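Local coordinates for maternal protein tudor (Drosophila melanogaster, PDB 3NTK) that recognises methylated arginines of the Piwi protein Aubergine through its last extended Tudor domain and is required for germ cell formation, at residues C121-L126 / S163-C169; E136-E141 / V153-S159; L3-V7 / V19-S23; H81-G86 / A105-R109. All coordinates share one frame; numbering follows the deposited sequence.

Contact 1 of 4, residues C121-L126 / S163-C169; sequences CDAALL and SEKLQEC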
loop_
_atom_site.group_PDB
_atom_site.type_symbol
_atom_site.label_atom_id
_atom_site.label_comp_id
_atom_site.label_asym_id
_atom_site.label_seq_id
_atom_site.Cartn_x
_atom_site.Cartn_y
_atom_site.Cartn_z
ATOM N N CYS A 121 -10.231 -1.695 -23.293
ATOM C CA CYS A 121 -9.143 -2.628 -23.583
ATOM C C CYS A 121 -7.965 -2.364 -22.650
ATOM O O CYS A 121 -7.395 -3.297 -22.081
ATOM C CB CYS A 121 -8.694 -2.472 -25.040
ATOM S SG CYS A 121 -7.349 -3.578 -25.600
ATOM N N ASP A 122 -7.599 -1.093 -22.490
ATOM C CA ASP A 122 -6.488 -0.742 -21.604
ATOM C C ASP A 122 -6.726 -1.307 -20.211
ATOM O O ASP A 122 -5.854 -1.950 -19.633
ATOM C CB ASP A 122 -6.322 0.778 -21.480
ATOM C CG ASP A 122 -5.848 1.429 -22.762
ATOM O OD1 ASP A 122 -5.114 0.773 -23.526
ATOM O OD2 ASP A 122 -6.196 2.608 -22.992
ATOM N N ALA A 123 -7.917 -1.051 -19.675
ATOM C CA ALA A 123 -8.272 -1.510 -18.339
ATOM C C ALA A 123 -8.064 -3.007 -18.148
ATOM O O ALA A 123 -7.532 -3.448 -17.120
ATOM C CB ALA A 123 -9.723 -1.143 -18.034
ATOM N N ALA A 124 -8.479 -3.789 -19.138
ATOM C CA ALA A 124 -8.353 -5.242 -19.064
ATOM C C ALA A 124 -6.917 -5.741 -19.170
ATOM O O ALA A 124 -6.558 -6.744 -18.555
ATOM C CB ALA A 124 -9.217 -5.897 -20.157
ATOM N N LEU A 125 -6.100 -5.035 -19.943
ATOM C CA LEU A 125 -4.704 -5.412 -20.154
ATOM C C LEU A 125 -3.765 -4.908 -19.055
ATOM O O LEU A 125 -2.680 -5.460 -18.847
ATOM C CB LEU A 125 -4.226 -4.855 -21.498
ATOM C CG LEU A 125 -3.294 -5.685 -22.389
ATOM C CD1 LEU A 125 -2.610 -4.741 -23.361
ATOM C CD2 LEU A 125 -2.261 -6.431 -21.568
ATOM N N LEU A 126 -4.173 -3.855 -18.356
ATOM C CA LEU A 126 -3.324 -3.295 -17.312
ATOM C C LEU A 126 -2.920 -4.290 -16.234
ATOM O O LEU A 126 -1.799 -4.239 -15.740
ATOM C CB LEU A 126 -3.998 -2.074 -16.675
ATOM C CG LEU A 126 -3.410 -0.736 -17.125
ATOM C CD1 LEU A 126 -4.162 0.419 -16.461
ATOM C CD2 LEU A 126 -1.929 -0.693 -16.756
ATOM N N SER A 163 -1.605 4.441 -21.436
ATOM C CA SER A 163 -2.313 3.973 -22.625
ATOM C C SER A 163 -1.387 3.869 -23.840
ATOM O O SER A 163 -1.608 3.047 -24.730
ATOM C CB SER A 163 -3.481 4.910 -22.940
ATOM O OG SER A 163 -4.168 4.501 -24.107
ATOM N N GLU A 164 -0.352 4.703 -23.875
ATOM C CA GLU A 164 0.591 4.679 -24.985
ATOM C C GLU A 164 1.527 3.478 -24.908
ATOM O O GLU A 164 1.966 2.965 -25.934
ATOM C CB GLU A 164 1.426 5.962 -25.009
ATOM C CG GLU A 164 2.422 6.012 -26.155
ATOM C CD GLU A 164 3.309 7.240 -26.109
ATOM O OE1 GLU A 164 2.765 8.363 -26.031
ATOM O OE2 GLU A 164 4.549 7.080 -26.155
ATOM N N LYS A 165 1.827 3.026 -23.693
ATOM C CA LYS A 165 2.724 1.891 -23.509
ATOM C C LYS A 165 2.006 0.549 -23.621
ATOM O O LYS A 165 2.649 -0.499 -23.674
ATOM C CB LYS A 165 3.431 1.992 -22.154
ATOM C CG LYS A 165 4.010 3.370 -21.875
ATOM C CD LYS A 165 5.029 3.798 -22.921
ATOM C CE LYS A 165 6.319 3.013 -22.799
ATOM N NZ LYS A 165 7.395 3.620 -23.634
ATOM N N LEU A 166 0.677 0.580 -23.637
ATOM C CA LEU A 166 -0.113 -0.641 -23.775
ATOM C C LEU A 166 -0.282 -0.857 -25.277
ATOM O O LEU A 166 -1.299 -0.501 -25.861
ATOM C CB LEU A 166 -1.477 -0.478 -23.102
ATOM C CG LEU A 166 -1.454 -0.261 -21.585
ATOM C CD1 LEU A 166 -2.871 -0.063 -21.072
ATOM C CD2 LEU A 166 -0.800 -1.456 -20.902
ATOM N N GLN A 167 0.736 -1.449 -25.891
ATOM C CA GLN A 167 0.750 -1.675 -27.328
ATOM C C GLN A 167 -0.344 -2.562 -27.911
ATOM O O GLN A 167 -0.747 -2.364 -29.056
ATOM C CB GLN A 167 2.124 -2.210 -27.741
ATOM C CG GLN A 167 3.262 -1.267 -27.380
ATOM C CD GLN A 167 4.594 -1.726 -27.927
ATOM O OE1 GLN A 167 5.085 -2.802 -27.579
ATOM N NE2 GLN A 167 5.187 -0.914 -28.794
ATOM N N GLU A 168 -0.825 -3.529 -27.135
ATOM C CA GLU A 168 -1.864 -4.437 -27.610
ATOM C C GLU A 168 -3.253 -3.808 -27.714
ATOM O O GLU A 168 -4.179 -4.440 -28.221
ATOM C CB GLU A 168 -1.930 -5.684 -26.721
ATOM C CG GLU A 168 -0.659 -6.528 -26.733
ATOM C CD GLU A 168 0.314 -6.165 -25.622
ATOM O OE1 GLU A 168 0.528 -4.958 -25.378
ATOM O OE2 GLU A 168 0.869 -7.093 -24.996
ATOM N N CYS A 169 -3.407 -2.576 -27.236
ATOM C CA CYS A 169 -4.702 -1.907 -27.308
ATOM C C CYS A 169 -4.658 -0.687 -28.221
ATOM O O CYS A 169 -3.584 -0.056 -28.307
ATOM C CB CYS A 169 -5.165 -1.461 -25.919
ATOM S SG CYS A 169 -5.664 -2.783 -24.768
ATOM O OXT CYS A 169 -5.713 -0.366 -28.816
HETATM O O HOH W 1 -4.213 1.870 -25.651
#
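S163 meets D122 by a hydrogen bond from its hydroxyl. S163 OG donates to D122 OD2 at 3.0 Å, coming from above the carboxylate plane. The same oxygen takes the backbone N-H of S119, so two donors grip it. Water 1 lies within hydrogen-bonding distance of D122 OD1 and S163 O and probably bridges them.

L166 follows, at the centre of an inverse gamma turn. Its CD1 lies 3.4 Å from D122 OD1 and 4.0 Å from L126 CG. The L166 and L126 side chains cross at about a right angle.

E168 lays its CB against L125 CD1, at 3.6 Å. Its chain bends at chi2 (93°), which brings OE1 back near the same methyl.

C169, the last residue, closes the contact with a disulfide: C169 SG to C121 SG is 2.0 Å, with a chi3 of -84°. With chi1 at -179° the C121 sulfur lies beside its carbonyl carbon, where it meets C169 SG. The bond ties the chain end covalently to the first turn of helix 120-131. That helix also packs L126 on P14, while K165 of helix 162-165 touches Q158 beyond strand 151-157.

Contact 2 of 4, residues E136-E141 / V153-S159; sequences ETFQVE and VRLFYQS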
loop_
_atom_site.group_PDB
_atom_site.type_symbol
_atom_site.label_atom_id
_atom_site.label_comp_id
_atom_site.label_asym_id
_atom_site.label_seq_id
_atom_site.Cartn_x
_atom_site.Cartn_y
_atom_site.Cartn_z
ATOM N N GLU A 136 9.049 -2.403 -10.979
ATOM C CA GLU A 136 9.463 -1.267 -11.790
ATOM C C GLU A 136 8.837 0.048 -11.349
ATOM O O GLU A 136 7.797 0.072 -10.692
ATOM C CB GLU A 136 9.133 -1.514 -13.262
ATOM C CG GLU A 136 9.624 -2.852 -13.784
ATOM C CD GLU A 136 9.913 -2.819 -15.268
ATOM O OE1 GLU A 136 9.095 -2.253 -16.019
ATOM O OE2 GLU A 136 10.956 -3.364 -15.685
ATOM N N THR A 137 9.482 1.142 -11.730
ATOM C CA THR A 137 9.009 2.475 -11.386
ATOM C C THR A 137 7.985 3.000 -12.385
ATOM O O THR A 137 8.142 2.843 -13.594
ATOM C CB THR A 137 10.191 3.471 -11.322
ATOM O OG1 THR A 137 11.053 3.115 -10.234
ATOM C CG2 THR A 137 9.689 4.894 -11.121
ATOM N N PHE A 138 6.928 3.611 -11.858
ATOM C CA PHE A 138 5.871 4.217 -12.660
ATOM C C PHE A 138 5.790 5.647 -12.159
ATOM O O PHE A 138 6.451 5.998 -11.186
ATOM C CB PHE A 138 4.514 3.545 -12.403
ATOM C CG PHE A 138 4.373 2.185 -13.023
ATOM C CD1 PHE A 138 4.912 1.065 -12.409
ATOM C CD2 PHE A 138 3.713 2.032 -14.237
ATOM C CE1 PHE A 138 4.798 -0.195 -12.998
ATOM C CE2 PHE A 138 3.595 0.778 -14.833
ATOM C CZ PHE A 138 4.137 -0.335 -14.215
ATOM N N GLN A 139 5.004 6.481 -12.825
ATOM C CA GLN A 139 4.822 7.848 -12.353
ATOM C C GLN A 139 3.328 8.094 -12.262
ATOM O O GLN A 139 2.544 7.502 -13.006
ATOM C CB GLN A 139 5.435 8.880 -13.301
ATOM C CG GLN A 139 6.941 8.793 -13.453
ATOM C CD GLN A 139 7.347 7.619 -14.301
ATOM O OE1 GLN A 139 6.846 7.448 -15.419
ATOM N NE2 GLN A 139 8.258 6.800 -13.787
ATOM N N VAL A 140 2.933 8.948 -11.329
ATOM C CA VAL A 140 1.527 9.286 -11.178
ATOM C C VAL A 140 1.380 10.789 -11.086
ATOM O O VAL A 140 2.223 11.471 -10.497
ATOM C CB VAL A 140 0.895 8.666 -9.901
ATOM C CG1 VAL A 140 0.777 7.158 -10.050
ATOM C CG2 VAL A 140 1.725 9.028 -8.670
ATOM N N GLU A 141 0.325 11.306 -11.705
ATOM C CA GLU A 141 0.021 12.722 -11.631
ATOM C C GLU A 141 -1.159 12.712 -10.671
ATOM O O GLU A 141 -2.163 12.059 -10.942
ATOM C CB GLU A 141 -0.426 13.273 -12.989
ATOM C CG GLU A 141 -0.494 14.798 -13.038
ATOM C CD GLU A 141 -1.350 15.328 -14.183
ATOM O OE1 GLU A 141 -1.411 14.672 -15.246
ATOM O OE2 GLU A 141 -1.950 16.413 -14.022
ATOM N N VAL A 153 -5.627 9.607 -9.730
ATOM C CA VAL A 153 -4.414 9.862 -10.499
ATOM C C VAL A 153 -4.441 9.492 -11.980
ATOM O O VAL A 153 -5.360 8.840 -12.465
ATOM C CB VAL A 153 -3.219 9.083 -9.879
ATOM C CG1 VAL A 153 -3.139 9.336 -8.375
ATOM C CG2 VAL A 153 -3.374 7.581 -10.158
ATOM N N ARG A 154 -3.407 9.939 -12.686
ATOM C CA ARG A 154 -3.198 9.611 -14.090
ATOM C C ARG A 154 -1.889 8.838 -14.016
ATOM O O ARG A 154 -0.928 9.291 -13.387
ATOM C CB ARG A 154 -3.025 10.861 -14.947
ATOM C CG ARG A 154 -4.310 11.620 -15.185
ATOM C CD ARG A 154 -4.047 12.878 -15.990
ATOM N NE ARG A 154 -5.215 13.752 -16.018
ATOM C CZ ARG A 154 -5.182 15.030 -16.379
ATOM N NH1 ARG A 154 -4.037 15.587 -16.749
ATOM N NH2 ARG A 154 -6.291 15.754 -16.360
ATOM N N LEU A 155 -1.857 7.669 -14.644
ATOM C CA LEU A 155 -0.683 6.808 -14.594
ATOM C C LEU A 155 0.228 6.921 -15.813
ATOM O O LEU A 155 -0.236 7.029 -16.952
ATOM C CB LEU A 155 -1.138 5.354 -14.418
ATOM C CG LEU A 155 -0.087 4.257 -14.228
ATOM C CD1 LEU A 155 0.648 4.468 -12.919
ATOM C CD2 LEU A 155 -0.771 2.894 -14.247
ATOM N N PHE A 156 1.531 6.891 -15.555
ATOM C CA PHE A 156 2.533 6.973 -16.610
ATOM C C PHE A 156 3.588 5.892 -16.432
ATOM O O PHE A 156 3.829 5.406 -15.324
ATOM C CB PHE A 156 3.220 8.342 -16.608
ATOM C CG PHE A 156 2.279 9.496 -16.815
ATOM C CD1 PHE A 156 1.394 9.877 -15.812
ATOM C CD2 PHE A 156 2.265 10.190 -18.021
ATOM C CE1 PHE A 156 0.502 10.932 -16.009
ATOM C CE2 PHE A 156 1.378 11.247 -18.228
ATOM C CZ PHE A 156 0.494 11.617 -17.219
ATOM N N TYR A 157 4.217 5.516 -17.536
ATOM C CA TYR A 157 5.268 4.512 -17.510
ATOM C C TYR A 157 6.369 5.056 -18.414
ATOM O O TYR A 157 6.132 5.335 -19.588
ATOM C CB TYR A 157 4.741 3.177 -18.030
ATOM C CG TYR A 157 5.759 2.069 -17.974
ATOM C CD1 TYR A 157 6.362 1.704 -16.769
ATOM C CD2 TYR A 157 6.125 1.384 -19.130
ATOM C CE1 TYR A 157 7.307 0.681 -16.720
ATOM C CE2 TYR A 157 7.062 0.364 -19.093
ATOM C CZ TYR A 157 7.648 0.018 -17.891
ATOM O OH TYR A 157 8.572 -0.993 -17.872
ATOM N N GLN A 158 7.564 5.218 -17.856
ATOM C CA GLN A 158 8.681 5.789 -18.598
ATOM C C GLN A 158 8.273 7.211 -18.986
ATOM O O GLN A 158 8.622 7.715 -20.050
ATOM C CB GLN A 158 8.993 4.953 -19.839
ATOM C CG GLN A 158 9.582 3.589 -19.515
ATOM C CD GLN A 158 10.026 2.841 -20.753
ATOM O OE1 GLN A 158 10.727 3.391 -21.602
ATOM N NE2 GLN A 158 9.632 1.576 -20.857
ATOM N N SER A 159 7.515 7.842 -18.093
ATOM C CA SER A 159 7.034 9.209 -18.274
ATOM C C SER A 159 6.071 9.416 -19.442
ATOM O O SER A 159 5.882 10.543 -19.903
ATOM C CB SER A 159 8.222 10.169 -18.400
ATOM O OG SER A 159 8.965 10.195 -17.191
HETATM O O HOH W 2 8.739 4.507 -15.419
#
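E141 and R154 face each other across two antiparallel strands and form a salt bridge, with R154 NH1 3.2 Å from E141 OE1. The two side chains run side by side. R154 meets OE1 on the syn side, and the carboxylate and guanidinium planes stand nearly perpendicular (86°). Their backbones also pair, E141 N to R154 O and R154 N to E141 O. Q139 and F156 make a second such hydrogen-bonded pair.

Beyond it, the Q139 side chain bends at chi2 (75°) and reaches the turn after the strand. Q139 OE1 accepts from S159 N at 2.8 Å, with the donor above the amide plane. Its NE2 gives one hydrogen bond to N5 OD1 and another to water 2. That water also binds T137 O and Q158 N, bridging the two segments. At the far end Y157 OH points to E136 OE1, but the pair is modelled too close for the bond to be relied on.

The packing lies mainly on the face of F138, V140 and L155. L155 CD1 sits 4.0 Å from F138 CB and 3.9 Å from V140 CG1. Y157 CD1 lies 3.5 Å from F138 CE2, over one face of the F138 ring, with the ring planes at 36°.

These strands, 137-145 and 151-157, form a beta hairpin. Strand 4-11 pairs with the first and strand 109-113 with the second, while F129 and I130 of helix 120-131 pack on F138.

Contact 3 of 4, residues L3-V7 / V19-S23; sequences LHNCV and VQMES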
loop_
_atom_site.group_PDB
_atom_site.type_symbol
_atom_site.label_atom_id
_atom_site.label_comp_id
_atom_site.label_asym_id
_atom_site.label_seq_id
_atom_site.Cartn_x
_atom_site.Cartn_y
_atom_site.Cartn_z
ATOM N N LEU A 3 4.737 15.026 -12.266
ATOM C CA LEU A 3 4.772 13.573 -12.155
ATOM C C LEU A 3 5.632 13.120 -10.986
ATOM O O LEU A 3 6.724 13.645 -10.768
ATOM C CB LEU A 3 5.317 12.960 -13.448
ATOM C CG LEU A 3 4.325 12.649 -14.574
ATOM C CD1 LEU A 3 3.383 13.819 -14.803
ATOM C CD2 LEU A 3 5.107 12.317 -15.836
ATOM N N HIS A 4 5.133 12.144 -10.234
ATOM C CA HIS A 4 5.874 11.619 -9.092
ATOM C C HIS A 4 6.201 10.153 -9.317
ATOM O O HIS A 4 5.330 9.375 -9.692
ATOM C CB HIS A 4 5.056 11.718 -7.802
ATOM C CG HIS A 4 4.546 13.089 -7.499
ATOM N ND1 HIS A 4 3.308 13.530 -7.913
ATOM C CD2 HIS A 4 5.098 14.112 -6.805
ATOM C CE1 HIS A 4 3.116 14.764 -7.483
ATOM N NE2 HIS A 4 4.187 15.141 -6.808
ATOM N N ASN A 5 7.452 9.777 -9.077
ATOM C CA ASN A 5 7.861 8.388 -9.228
ATOM C C ASN A 5 7.314 7.569 -8.072
ATOM O O ASN A 5 7.262 8.044 -6.934
ATOM C CB ASN A 5 9.384 8.261 -9.235
ATOM C CG ASN A 5 10.002 8.749 -10.526
ATOM O OD1 ASN A 5 9.499 8.454 -11.613
ATOM N ND2 ASN A 5 11.109 9.480 -10.418
ATOM N N CYS A 6 6.921 6.338 -8.373
ATOM C CA CYS A 6 6.394 5.429 -7.370
ATOM C C CYS A 6 6.518 4.004 -7.880
ATOM O O CYS A 6 6.902 3.769 -9.031
ATOM C CB CYS A 6 4.923 5.733 -7.099
ATOM S SG CYS A 6 3.839 5.436 -8.509
ATOM N N VAL A 7 6.205 3.057 -7.007
ATOM C CA VAL A 7 6.218 1.653 -7.365
ATOM C C VAL A 7 4.833 1.180 -6.959
ATOM O O VAL A 7 4.312 1.617 -5.934
ATOM C CB VAL A 7 7.293 0.859 -6.578
ATOM C CG1 VAL A 7 7.156 -0.623 -6.864
ATOM C CG2 VAL A 7 8.689 1.327 -6.975
ATOM N N VAL A 19 0.335 2.352 -4.064
ATOM C CA VAL A 19 1.683 2.696 -4.480
ATOM C C VAL A 19 2.525 3.183 -3.313
ATOM O O VAL A 19 2.006 3.546 -2.256
ATOM C CB VAL A 19 1.678 3.815 -5.543
ATOM C CG1 VAL A 19 0.803 3.410 -6.717
ATOM C CG2 VAL A 19 1.192 5.128 -4.932
ATOM N N GLN A 20 3.834 3.165 -3.518
ATOM C CA GLN A 20 4.781 3.659 -2.536
ATOM C C GLN A 20 5.550 4.718 -3.309
ATOM O O GLN A 20 6.256 4.409 -4.271
ATOM C CB GLN A 20 5.724 2.549 -2.055
ATOM C CG GLN A 20 5.123 1.646 -0.970
ATOM C CD GLN A 20 6.087 0.570 -0.476
ATOM O OE1 GLN A 20 5.830 -0.099 0.529
ATOM N NE2 GLN A 20 7.196 0.394 -1.185
ATOM N N MET A 21 5.379 5.971 -2.903
ATOM C CA MET A 21 6.042 7.089 -3.555
ATOM C C MET A 21 7.540 7.078 -3.280
ATOM O O MET A 21 7.979 6.800 -2.161
ATOM C CB MET A 21 5.449 8.409 -3.061
ATOM C CG MET A 21 3.935 8.501 -3.185
ATOM S SD MET A 21 3.364 8.422 -4.897
ATOM C CE MET A 21 3.734 10.038 -5.417
ATOM N N GLU A 22 8.317 7.392 -4.310
ATOM C CA GLU A 22 9.768 7.435 -4.201
ATOM C C GLU A 22 10.174 8.388 -3.079
ATOM O O GLU A 22 11.132 8.136 -2.350
ATOM C CB GLU A 22 10.363 7.906 -5.531
ATOM C CG GLU A 22 11.881 7.906 -5.604
ATOM C CD GLU A 22 12.384 8.377 -6.958
ATOM O OE1 GLU A 22 12.118 9.543 -7.322
ATOM O OE2 GLU A 22 13.038 7.580 -7.665
ATOM N N SER A 23 9.436 9.481 -2.943
ATOM C CA SER A 23 9.727 10.474 -1.913
ATOM C C SER A 23 9.581 9.926 -0.488
ATOM O O SER A 23 10.252 10.398 0.428
ATOM C CB SER A 23 8.816 11.693 -2.088
ATOM O OG SER A 23 7.453 11.360 -1.872
HETATM O O HOH W 3 7.799 10.302 -5.451
#
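V7 and Q20 form an antiparallel hydrogen-bonded pair. Q20 N donates to V7 O at 2.9 Å, and V7 N returns a bond to Q20 O at 3.1 Å. A third backbone bond, E22 N to N5 O at 2.9 Å, is almost straight (174°), although the donor stands above the carbonyl plane. Water 3 donates to the same N5 O and accepts from S23 N. N5 O thus has two donors where strand 16-21 gives way to the loop before helix 25-38.

One side-chain hydrogen bond is added. N5 ND2 gives its N-H, in the amide plane, to E22 OE1 at 3.3 Å. The two side chains lie alongside each other, and their flat ends are turned 79° apart. The stronger partner of N5 is Q139 of strand 137-145, bound through N5 OD1.

Apolar contacts fill the face of C6 and M21, a non-hydrogen-bonded pair. M21 SD lies 3.8 Å from C6 CB. Bends at chi2 and chi3 curl the M21 chain back, so that CE presses on H4 CB at 3.2 Å. C6 SG lies 4.0 Å from V19 CB.

The chemistry is divided by face. C6, V19 and M21 are buried and apolar, and M21 and C6 also reach V140. N5 and E22 carry the polar links along the other, more accessible side, where N5 joins this hairpin to the neighbouring strand 137-145.

Contact 4 of 4, residues H81-G86 / A105-R109; sequences HFIDFG and ARYSR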
loop_
_atom_site.group_PDB
_atom_site.type_symbol
_atom_site.label_atom_id
_atom_site.label_comp_id
_atom_site.label_asym_id
_atom_site.label_seq_id
_atom_site.Cartn_x
_atom_site.Cartn_y
_atom_site.Cartn_z
ATOM N N HIS A 81 -4.716 -4.653 7.718
ATOM C CA HIS A 81 -4.253 -3.951 6.537
ATOM C C HIS A 81 -2.891 -3.378 6.892
ATOM O O HIS A 81 -2.768 -2.600 7.843
ATOM C CB HIS A 81 -5.205 -2.813 6.175
ATOM C CG HIS A 81 -4.791 -2.055 4.954
ATOM N ND1 HIS A 81 -4.134 -0.846 5.014
ATOM C CD2 HIS A 81 -4.903 -2.359 3.639
ATOM C CE1 HIS A 81 -3.860 -0.435 3.788
ATOM N NE2 HIS A 81 -4.317 -1.336 2.935
ATOM N N PHE A 82 -1.862 -3.778 6.150
ATOM C CA PHE A 82 -0.516 -3.279 6.401
ATOM C C PHE A 82 -0.414 -1.916 5.728
ATOM O O PHE A 82 -0.205 -1.803 4.519
ATOM C CB PHE A 82 0.502 -4.280 5.862
ATOM C CG PHE A 82 0.472 -5.595 6.591
ATOM C CD1 PHE A 82 0.871 -5.672 7.923
ATOM C CD2 PHE A 82 0.017 -6.749 5.961
ATOM C CE1 PHE A 82 0.816 -6.886 8.620
ATOM C CE2 PHE A 82 -0.042 -7.963 6.649
ATOM C CZ PHE A 82 0.360 -8.029 7.980
ATOM N N ILE A 83 -0.576 -0.875 6.535
ATOM C CA ILE A 83 -0.597 0.491 6.032
ATOM C C ILE A 83 0.586 0.970 5.205
ATOM O O ILE A 83 0.439 1.873 4.381
ATOM C CB ILE A 83 -0.821 1.492 7.179
ATOM C CG1 ILE A 83 0.357 1.459 8.154
ATOM C CG2 ILE A 83 -2.131 1.162 7.895
ATOM C CD1 ILE A 83 0.300 2.576 9.189
ATOM N N ASP A 84 1.758 0.386 5.404
ATOM C CA ASP A 84 2.909 0.840 4.639
ATOM C C ASP A 84 3.134 0.032 3.367
ATOM O O ASP A 84 3.980 0.387 2.551
ATOM C CB ASP A 84 4.164 0.822 5.512
ATOM C CG ASP A 84 4.019 1.703 6.745
ATOM O OD1 ASP A 84 3.480 2.825 6.602
ATOM O OD2 ASP A 84 4.438 1.280 7.846
ATOM N N PHE A 85 2.359 -1.032 3.186
ATOM C CA PHE A 85 2.519 -1.878 2.005
ATOM C C PHE A 85 1.241 -2.153 1.221
ATOM O O PHE A 85 1.263 -2.842 0.198
ATOM C CB PHE A 85 3.209 -3.184 2.403
ATOM C CG PHE A 85 4.601 -2.979 2.928
ATOM C CD1 PHE A 85 4.812 -2.588 4.248
ATOM C CD2 PHE A 85 5.699 -3.099 2.081
ATOM C CE1 PHE A 85 6.095 -2.316 4.716
ATOM C CE2 PHE A 85 6.983 -2.828 2.537
ATOM C CZ PHE A 85 7.183 -2.435 3.859
ATOM N N GLY A 86 0.129 -1.617 1.707
ATOM C CA GLY A 86 -1.141 -1.759 1.017
ATOM C C GLY A 86 -1.822 -3.108 0.877
ATOM O O GLY A 86 -2.820 -3.204 0.162
ATOM N N ALA A 105 2.726 9.047 8.948
ATOM C CA ALA A 105 1.601 8.687 8.095
ATOM C C ALA A 105 1.895 7.365 7.397
ATOM O O ALA A 105 3.050 6.949 7.312
ATOM C CB ALA A 105 1.370 9.786 7.054
ATOM N N ARG A 106 0.850 6.705 6.905
ATOM C CA ARG A 106 1.014 5.445 6.182
ATOM C C ARG A 106 1.929 5.689 4.985
ATOM O O ARG A 106 1.866 6.756 4.351
ATOM C CB ARG A 106 -0.346 4.930 5.704
ATOM C CG ARG A 106 -1.103 5.879 4.779
ATOM C CD ARG A 106 -2.428 5.245 4.351
ATOM N NE ARG A 106 -2.193 4.044 3.555
ATOM C CZ ARG A 106 -2.972 2.968 3.553
ATOM N NH1 ARG A 106 -4.061 2.923 4.315
ATOM N NH2 ARG A 106 -2.656 1.935 2.785
ATOM N N TYR A 107 2.782 4.714 4.674
ATOM C CA TYR A 107 3.712 4.871 3.565
ATOM C C TYR A 107 3.299 4.231 2.243
ATOM O O TYR A 107 4.071 4.224 1.287
ATOM C CB TYR A 107 5.117 4.429 3.980
ATOM C CG TYR A 107 5.730 5.384 4.980
ATOM C CD1 TYR A 107 5.842 6.743 4.688
ATOM C CD2 TYR A 107 6.160 4.941 6.228
ATOM C CE1 TYR A 107 6.364 7.640 5.616
ATOM C CE2 TYR A 107 6.684 5.830 7.165
ATOM C CZ TYR A 107 6.781 7.178 6.850
ATOM O OH TYR A 107 7.293 8.068 7.769
ATOM N N SER A 108 2.089 3.684 2.200
ATOM C CA SER A 108 1.541 3.151 0.954
ATOM C C SER A 108 0.328 4.056 0.739
ATOM O O SER A 108 -0.294 4.517 1.709
ATOM C CB SER A 108 1.111 1.678 1.076
ATOM O OG SER A 108 -0.076 1.514 1.828
ATOM N N ARG A 109 0.005 4.344 -0.515
ATOM C CA ARG A 109 -1.126 5.213 -0.808
ATOM C C ARG A 109 -2.129 4.552 -1.718
ATOM O O ARG A 109 -1.759 3.944 -2.721
ATOM C CB ARG A 109 -0.644 6.498 -1.469
ATOM C CG ARG A 109 0.386 7.224 -0.660
ATOM C CD ARG A 109 0.723 8.553 -1.281
ATOM N NE ARG A 109 1.829 9.184 -0.573
ATOM C CZ ARG A 109 2.204 10.442 -0.757
ATOM N NH1 ARG A 109 1.556 11.206 -1.628
ATOM N NH2 ARG A 109 3.230 10.929 -0.075
#
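S108 packs tightly against the turn after strand 78-82, where it grips I83 O twice. S108 OG donates at 2.6 Å to I83 O, from well above the carbonyl plane. S108 N reaches I83 O at 3.3 Å, in the carbonyl plane and on a lone pair. The hydroxyl gets there because OG stands between the backbone N and the carbonyl carbon (chi1 73°). S108 CB lies 3.5 Å from D84 C, so the serine fits closely against the turn.

D84 makes the second buried link. D84 OD1 takes Y107 N at 2.8 Å on its anti lone pair, and also forms a salt bridge with R66 NH2. The carboxylate lies beside the Y107 ring, with D84 OD1 3.4 Å from Y107 CD2. R66 donates to A105 O as well, so it ties both segments to strand 63-72.

The R106 side is more open. R106 CB touches I83 CB at 3.8 Å, and the guanidinium lies with one face toward I83 O. R106 NE donates to S108 O at 2.7 Å, which folds the side chain back over its own loop. F85 is partly exposed and barely touches the other segment; its ring meets Y65 instead.

Two loops are joined here. The first belongs to the Tudor core of strands 53-58, 63-72, 78-82 and 87-95. The second leads from helix 99-102 into the OB-like part holding strands 4-11, 16-21 and 109-113. The arrangement is consistent with the junction of these two parts of an extended Tudor domain.

In the fold
Along the chain contact 3 closes first, then contact 4; contact 2 falls between the segments of contact 1. Contacts 2 and 3 are hairpins of one mixed sheet, their centres about 8 Å apart, joined by probable backbone hydrogen bonds F138-C6 and V140-H4. Contact 1 touches contact 2 through K165, near the C-terminus; their centres are about 14 Å apart. Contact 4, near the centre of the fold, has its centre about 13 Å from that of contact 3 and about 27 Å from that of contact 1. A probable hydrogen bond, R109 N to V19 O, links contacts 3 and 4. The shared sheet fits an OB-like part built from both chain ends around the inserted Tudor core.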